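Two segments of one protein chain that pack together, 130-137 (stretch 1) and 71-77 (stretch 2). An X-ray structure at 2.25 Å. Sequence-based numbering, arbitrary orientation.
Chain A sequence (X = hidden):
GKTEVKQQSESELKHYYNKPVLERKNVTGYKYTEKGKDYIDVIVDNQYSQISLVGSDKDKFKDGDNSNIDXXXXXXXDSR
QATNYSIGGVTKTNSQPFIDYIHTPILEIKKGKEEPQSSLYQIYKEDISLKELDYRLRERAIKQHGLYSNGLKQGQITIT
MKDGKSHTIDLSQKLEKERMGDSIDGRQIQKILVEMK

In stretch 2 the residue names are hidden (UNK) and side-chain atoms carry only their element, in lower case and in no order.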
# COMPACT_ATOMS: atom_id res chain seq x y z
N LEU A 130 2.69 3.72 1.03
CA LEU A 130 1.96 3.24 2.18
C LEU A 130 0.89 2.28 1.74
O LEU A 130 0.60 1.36 2.49
CB LEU A 130 1.36 4.40 2.98
CG LEU A 130 2.37 5.23 3.78
CD1 LEU A 130 1.68 6.35 4.47
CD2 LEU A 130 3.10 4.38 4.81
N LYS A 131 0.34 2.44 0.49
CA LYS A 131 -0.66 1.51 -0.09
C LYS A 131 -0.11 0.08 -0.10
O LYS A 131 -0.84 -0.84 0.30
CB LYS A 131 -1.05 1.93 -1.52
CG LYS A 131 -2.03 0.95 -2.20
CD LYS A 131 -2.19 1.21 -3.70
CE LYS A 131 -3.43 0.56 -4.28
NZ LYS A 131 -4.67 1.16 -3.74
N GLU A 132 1.15 -0.11 -0.58
CA GLU A 132 1.77 -1.45 -0.68
C GLU A 132 2.07 -2.03 0.71
O GLU A 132 1.75 -3.19 0.97
CB GLU A 132 3.07 -1.39 -1.50
CG GLU A 132 3.80 -2.72 -1.56
CD GLU A 132 5.04 -2.76 -2.43
OE1 GLU A 132 5.13 -1.92 -3.36
OE2 GLU A 132 5.91 -3.62 -2.19
N LEU A 133 2.68 -1.22 1.61
CA LEU A 133 3.01 -1.68 2.96
C LEU A 133 1.73 -2.02 3.71
O LEU A 133 1.69 -3.03 4.38
CB LEU A 133 3.82 -0.62 3.73
CG LEU A 133 5.26 -0.46 3.27
CD1 LEU A 133 5.77 0.92 3.58
CD2 LEU A 133 6.15 -1.54 3.86
N ASP A 134 0.69 -1.20 3.55
CA ASP A 134 -0.61 -1.40 4.21
C ASP A 134 -1.23 -2.73 3.78
O ASP A 134 -1.52 -3.56 4.63
CB ASP A 134 -1.55 -0.22 3.92
CG ASP A 134 -2.97 -0.39 4.41
OD1 ASP A 134 -3.17 -0.43 5.65
OD2 ASP A 134 -3.88 -0.41 3.57
N TYR A 135 -1.32 -2.97 2.46
CA TYR A 135 -1.90 -4.19 1.94
C TYR A 135 -1.12 -5.43 2.36
O TYR A 135 -1.73 -6.39 2.81
CB TYR A 135 -2.00 -4.13 0.40
CG TYR A 135 -2.67 -5.36 -0.17
CD1 TYR A 135 -1.95 -6.51 -0.45
CD2 TYR A 135 -4.03 -5.36 -0.45
CE1 TYR A 135 -2.56 -7.65 -0.96
CE2 TYR A 135 -4.66 -6.50 -0.96
CZ TYR A 135 -3.92 -7.64 -1.22
OH TYR A 135 -4.51 -8.77 -1.73
N ARG A 136 0.21 -5.43 2.14
CA ARG A 136 1.05 -6.60 2.40
C ARG A 136 1.13 -6.93 3.90
O ARG A 136 1.20 -8.11 4.25
CB ARG A 136 2.46 -6.40 1.82
CG ARG A 136 2.50 -6.31 0.29
CD ARG A 136 2.10 -7.65 -0.36
NE ARG A 136 2.30 -7.63 -1.81
CZ ARG A 136 1.70 -8.46 -2.65
NH1 ARG A 136 0.81 -9.34 -2.21
NH2 ARG A 136 1.96 -8.40 -3.94
N LEU A 137 1.09 -5.92 4.77
CA LEU A 137 1.15 -6.22 6.20
C LEU A 137 -0.21 -6.77 6.69
O LEU A 137 -0.25 -7.71 7.48
CB LEU A 137 1.60 -4.99 7.00
CG LEU A 137 3.09 -4.58 6.78
CD1 LEU A 137 3.33 -3.15 7.24
CD2 LEU A 137 4.05 -5.54 7.43
N UNK A 71 4.15 0.38 -10.11
CA UNK A 71 2.74 0.49 -9.78
C UNK A 71 2.34 -0.69 -8.91
O UNK A 71 2.86 -1.79 -9.06
c UNK A 71 1.79 0.65 -11.02
c UNK A 71 2.17 1.89 -11.84
c UNK A 71 1.78 -0.60 -11.91
N UNK A 72 1.45 -0.39 -7.94
CA UNK A 72 0.80 -1.32 -7.02
C UNK A 72 -0.68 -1.05 -7.19
O UNK A 72 -1.17 -0.04 -6.69
c UNK A 72 1.14 -4.35 -3.55
c UNK A 72 1.30 -1.12 -5.58
c UNK A 72 -0.40 -2.09 -3.98
c UNK A 72 -0.08 -4.21 -2.89
c UNK A 72 0.82 -2.20 -4.64
c UNK A 72 1.59 -3.35 -4.42
c UNK A 72 -0.87 -3.10 -3.14
N UNK A 73 -1.37 -1.88 -8.00
CA UNK A 73 -2.76 -1.68 -8.41
C UNK A 73 -3.69 -2.68 -7.72
O UNK A 73 -3.53 -3.90 -7.80
c UNK A 73 -1.68 -0.93 -12.12
c UNK A 73 -2.07 -0.63 -10.67
c UNK A 73 -2.88 -1.76 -9.98
c UNK A 73 -4.34 -1.83 -10.50
N UNK A 74 -4.71 -2.13 -7.09
CA UNK A 74 -5.82 -2.82 -6.44
C UNK A 74 -7.12 -2.22 -7.01
O UNK A 74 -7.36 -1.02 -6.88
c UNK A 74 -6.20 -3.60 -2.66
c UNK A 74 -6.74 -3.42 -4.04
c UNK A 74 -8.03 -2.62 -3.93
c UNK A 74 -5.71 -2.67 -4.90
N UNK A 75 -7.95 -3.05 -7.63
CA UNK A 75 -9.25 -2.66 -8.20
C UNK A 75 -10.17 -2.14 -7.13
O UNK A 75 -10.54 -2.89 -6.23
c UNK A 75 -9.81 -4.00 -10.31
n UNK A 75 -11.59 -4.44 -13.26
c UNK A 75 -10.51 -5.27 -10.76
n UNK A 75 -11.94 -5.11 -11.08
n UNK A 75 -13.72 -4.70 -12.50
c UNK A 75 -12.42 -4.76 -12.28
c UNK A 75 -9.96 -3.85 -8.85
N UNK A 76 -10.55 -0.88 -7.21
CA UNK A 76 -11.55 -0.36 -6.27
C UNK A 76 -12.94 -0.80 -6.73
O UNK A 76 -13.20 -0.88 -7.95
c UNK A 76 -10.24 1.70 -5.45
o UNK A 76 -11.12 1.60 -3.24
c UNK A 76 -10.12 1.43 -3.97
c UNK A 76 -11.48 1.17 -6.16
o UNK A 76 -8.99 1.13 -3.52
N UNK A 77 -13.80 -1.13 -5.77
CA UNK A 77 -15.18 -1.54 -6.03
C UNK A 77 -15.40 -2.93 -6.58
O UNK A 77 -14.47 -3.70 -6.80
O HOH W 1 4.91 -1.25 -6.73
O HOH W 2 -6.96 1.07 -5.26

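Position 71 carries three side-chain carbons, the first of which bears the other two, and none of them touches stretch 1. This fork at CB identifies valine, V71. Its CA-to-CB bond points away from the helix. Its backbone does reach across, weakly: water 1 donates weak hydrogen bonds to V71 O (3.2 Å) and E132 OE1 (3.4 Å).

Position 72 has seven side-chain carbons, one leading into a six-membered ring that bears no further atom and lies against K131, E132, Y135 and R136, which makes it phenylalanine. F72 points toward the helix, with chi1 at t, and four helix residues contact its ring. E132 CA stands 3.8 Å from the centroid of the F72 ring and 5° off the normal, a CH-pi contact over the face. K131 CD lies near the ring plane, 3.8 Å from F72 CD1, and R136 NE is also at the edge, 3.9 Å from F72 CE2. Y135 CB approaches F72 CZ to 3.8 Å.

Position 73 shows four carbons, forked at the first, with one arm two carbons long, and they make no contact with the helix: isoleucine. I73 points away, as strand alternation predicts.

At position 74 there are again four carbons, which meet Y135 and K131, but the fork is at the second, so the residue is leucine. L74 points toward the helix; its CD1 packs 3.6 Å from Y135 CD2, while its CB lies 4.0 Å from K131 CE.

Position 75 extends through three carbons to a nitrogen and then a carbon carrying two more nitrogens, a guanidinium that touches nothing on stretch 1; this is arginine. R75 points away.

Three carbons, the third carrying two oxygens, one of them near K131, define position 76 as glutamate. The CA-to-CB bond of E76 runs sideways, yet the chain end comes nearer. E76 OE2 and K131 NZ are 4.3 Å apart, beyond salt-bridge range, but water 2 links them, donating to E76 OE2 (2.7 Å) and accepting from K131 NZ (2.8 Å). The same water donates to L74 O (2.7 Å).

Position 77 has no side-chain atoms and is glycine; the positive phi of G77, 75°, independently favours that choice.

The contact buries 374 Å² in all and has no direct hydrogen bond across it. The helix and strand axes cross at 55°, and their closest backbone register pairs E132 with F72, CA to CA 6.4 Å. F72 therefore sits against the helix, its edge directed at the face of Y135 in an offset edge-to-face pair (centroids 5.8 Å apart, planes at 61°). L74 extends the apolar packing, and water 2 joins K131 NZ, E76 OE2 and L74 O, supplying a polar link beside it.

Stretch 2 (71-77) VFILREG
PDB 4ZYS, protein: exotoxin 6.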